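PDB 6MN3: aminoglycoside N(3)-acetyltransferase, AAC(3)-IVa, which catalyses transfer of an acetyl group from acetyl-CoA to the N3 amine of 2-deoxystreptamine antibiotics, and so probably confers resistance to drugs such as gentamicin and apramycin. Local coordinates for residues L16-T22 / G140-L144. Residues are numbered along the deposited sequence; the frame is centred on the assembly and turned at random.
Sequences LLNLGVT and GQVLL
The side-chain amide of Gln141 bonds to the backbone on both sides of Val21. Its NE2 donates to Gly20 O at 3.0 Å, nearly straight at 175°. The bond lies in the amide plane of Gln141 but reaches Gly20 O from above the carbonyl plane. Thr22 N donates to Gln141 OE1 at 2.7 Å, approaching a lone pair in the plane of the Gln141 side-chain carbonyl. Together the two bonds fix which way round the amide sits. Thr22 OG1 is also 3.0 Å from Gln141 OE1, at best a weak bond. With CD trans to CA (chi2 177°), Gln141 reaches out far enough to bring its amide to the loop.

Two residues further along the strand, Leu143 points the same way and splits its methyls between two helix leucines. Its CD1 meets Leu19 CD2 at 3.6 Å, and its CD2 meets Leu16 CD2 at 3.7 Å. The Leu16 side chain runs roughly perpendicular to that of Leu143. Leu50 of helix 42-54 touches both Leu16 and Leu143, while Leu19 also packs on Ala218 and Leu220 of strand 216-222.

The C-terminal end of helix 9-19 thus packs against strand 141-145, an interior strand of the mixed sheet of this Antibiotic_NAT enzyme. Gly20, with positive phi, is the C-prime residue of a Schellman motif, and Gln141 holds the chain as it leaves this helix end.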
ATOM      1  N   LEU A  16       6.552 -10.680  13.553  1.00 18.24           N
ATOM      2  CA  LEU A  16       6.507  -9.276  13.158  1.00 22.80           C
ATOM      3  C   LEU A  16       7.574  -8.460  13.879  1.00 27.27           C
ATOM      4  O   LEU A  16       8.178  -7.557  13.288  1.00 30.06           O
ATOM      5  CB  LEU A  16       5.117  -8.707  13.429  1.00 21.05           C
ATOM      6  CG  LEU A  16       4.050  -9.146  12.426  1.00 16.12           C
ATOM      7  CD1 LEU A  16       2.661  -9.067  13.035  1.00 16.38           C
ATOM      8  CD2 LEU A  16       4.147  -8.292  11.175  1.00 16.39           C
ATOM      9  N   LEU A  17       7.824  -8.766  15.152  1.00 26.43           N
ATOM     10  CA  LEU A  17       8.886  -8.073  15.873  1.00 19.61           C
ATOM     11  C   LEU A  17      10.257  -8.494  15.359  1.00 24.77           C
ATOM     12  O   LEU A  17      11.145  -7.652  15.189  1.00 26.00           O
ATOM     13  CB  LEU A  17       8.762  -8.339  17.374  1.00 20.57           C
ATOM     14  CG  LEU A  17       7.566  -7.673  18.058  1.00 22.95           C
ATOM     15  CD1 LEU A  17       7.390  -8.196  19.474  1.00 22.03           C
ATOM     16  CD2 LEU A  17       7.719  -6.161  18.059  1.00 25.87           C
ATOM     17  N   ASN A  18      10.446  -9.793  15.106  1.00 19.85           N
ATOM     18  CA  ASN A  18      11.705 -10.260  14.535  1.00 21.64           C
ATOM     19  C   ASN A  18      11.934  -9.675  13.148  1.00 27.43           C
ATOM     20  O   ASN A  18      13.079  -9.405  12.768  1.00 33.52           O
ATOM     21  CB  ASN A  18      11.722 -11.785  14.466  1.00 21.35           C
ATOM     22  CG  ASN A  18      11.934 -12.423  15.814  1.00 28.25           C
ATOM     23  OD1 ASN A  18      12.600 -11.858  16.681  1.00 38.12           O
ATOM     24  ND2 ASN A  18      11.371 -13.611  16.003  1.00 31.36           N
ATOM     25  N   LEU A  19      10.861  -9.485  12.379  1.00 23.01           N
ATOM     26  CA  LEU A  19      10.992  -8.852  11.074  1.00 20.04           C
ATOM     27  C   LEU A  19      11.490  -7.417  11.209  1.00 22.26           C
ATOM     28  O   LEU A  19      12.257  -6.937  10.368  1.00 26.66           O
ATOM     29  CB  LEU A  19       9.653  -8.897  10.342  1.00 26.00           C
ATOM     30  CG  LEU A  19       9.660  -8.475   8.878  1.00 25.68           C
ATOM     31  CD1 LEU A  19      10.616  -9.351   8.084  1.00 20.69           C
ATOM     32  CD2 LEU A  19       8.256  -8.560   8.324  1.00 18.73           C
ATOM     33  N   GLY A  20      11.066  -6.718  12.261  1.00 25.42           N
ATOM     34  CA  GLY A  20      11.578  -5.389  12.535  1.00 22.30           C
ATOM     35  C   GLY A  20      10.518  -4.319  12.702  1.00 21.93           C
ATOM     36  O   GLY A  20      10.838  -3.128  12.716  1.00 29.60           O
ATOM     37  N   VAL A  21       9.251  -4.727  12.814  1.00 20.35           N
ATOM     38  CA  VAL A  21       8.170  -3.766  13.013  1.00 23.55           C
ATOM     39  C   VAL A  21       8.433  -2.960  14.276  1.00 26.66           C
ATOM     40  O   VAL A  21       8.804  -3.512  15.320  1.00 28.84           O
ATOM     41  CB  VAL A  21       6.818  -4.491  13.074  1.00 20.78           C
ATOM     42  CG1 VAL A  21       5.707  -3.526  13.460  1.00 26.91           C
ATOM     43  CG2 VAL A  21       6.510  -5.143  11.742  1.00 18.39           C
ATOM     44  N   THR A  22       8.259  -1.642  14.183  1.00 28.72           N
ATOM     45  CA  THR A  22       8.565  -0.749  15.291  1.00 23.94           C
ATOM     46  C   THR A  22       7.334  -0.577  16.171  1.00 28.74           C
ATOM     47  O   THR A  22       6.324  -0.030  15.700  1.00 35.06           O
ATOM     48  CB  THR A  22       9.032   0.604  14.773  1.00 32.28           C
ATOM     49  OG1 THR A  22      10.108   0.417  13.848  1.00 25.55           O
ATOM     50  CG2 THR A  22       9.504   1.488  15.924  1.00 27.44           C
ATOM     51  N   GLY A 140       6.890   6.338   8.642  1.00 33.01           N
ATOM     52  CA  GLY A 140       6.249   5.047   8.762  1.00 32.49           C
ATOM     53  C   GLY A 140       7.048   3.924   8.128  1.00 34.43           C
ATOM     54  O   GLY A 140       8.002   4.124   7.374  1.00 29.52           O
ATOM     55  N   GLN A 141       6.638   2.704   8.462  1.00 32.26           N
ATOM     56  CA  GLN A 141       7.170   1.491   7.865  1.00 27.23           C
ATOM     57  C   GLN A 141       6.142   0.907   6.905  1.00 30.70           C
ATOM     58  O   GLN A 141       4.933   0.996   7.135  1.00 34.61           O
ATOM     59  CB  GLN A 141       7.522   0.452   8.934  1.00 30.41           C
ATOM     60  CG  GLN A 141       8.753   0.776   9.759  1.00 33.69           C
ATOM     61  CD  GLN A 141       9.009  -0.261  10.837  1.00 35.86           C
ATOM     62  OE1 GLN A 141       8.169  -0.487  11.708  1.00 39.43           O
ATOM     63  NE2 GLN A 141      10.169  -0.904  10.778  1.00 29.06           N
ATOM     64  N   VAL A 142       6.633   0.309   5.824  1.00 26.55           N
ATOM     65  CA  VAL A 142       5.786  -0.339   4.829  1.00 26.79           C
ATOM     66  C   VAL A 142       6.043  -1.836   4.902  1.00 25.53           C
ATOM     67  O   VAL A 142       7.181  -2.291   4.723  1.00 26.97           O
ATOM     68  CB  VAL A 142       6.047   0.199   3.415  1.00 27.52           C
ATOM     69  CG1 VAL A 142       5.173  -0.527   2.407  1.00 28.10           C
ATOM     70  CG2 VAL A 142       5.788   1.698   3.362  1.00 34.11           C
ATOM     71  N   LEU A 143       4.991  -2.598   5.168  1.00 25.71           N
ATOM     72  CA  LEU A 143       5.074  -4.046   5.293  1.00 25.62           C
ATOM     73  C   LEU A 143       4.429  -4.667   4.062  1.00 29.35           C
ATOM     74  O   LEU A 143       3.223  -4.510   3.839  1.00 34.81           O
ATOM     75  CB  LEU A 143       4.392  -4.519   6.574  1.00 24.78           C
ATOM     76  CG  LEU A 143       4.299  -6.035   6.757  1.00 30.76           C
ATOM     77  CD1 LEU A 143       5.684  -6.659   6.698  1.00 23.05           C
ATOM     78  CD2 LEU A 143       3.602  -6.381   8.066  1.00 24.39           C
ATOM     79  N   LEU A 144       5.233  -5.356   3.259  1.00 27.96           N
ATOM     80  CA  LEU A 144       4.736  -6.122   2.122  1.00 25.77           C
ATOM     81  C   LEU A 144       4.513  -7.554   2.595  1.00 25.31           C
ATOM     82  O   LEU A 144       5.473  -8.298   2.820  1.00 30.95           O
ATOM     83  CB  LEU A 144       5.718  -6.063   0.957  1.00 25.80           C
ATOM     84  CG  LEU A 144       6.071  -4.668   0.437  1.00 26.38           C
ATOM     85  CD1 LEU A 144       6.830  -4.770  -0.876  1.00 26.83           C
ATOM     86  CD2 LEU A 144       4.820  -3.818   0.269  1.00 27.89           C
TER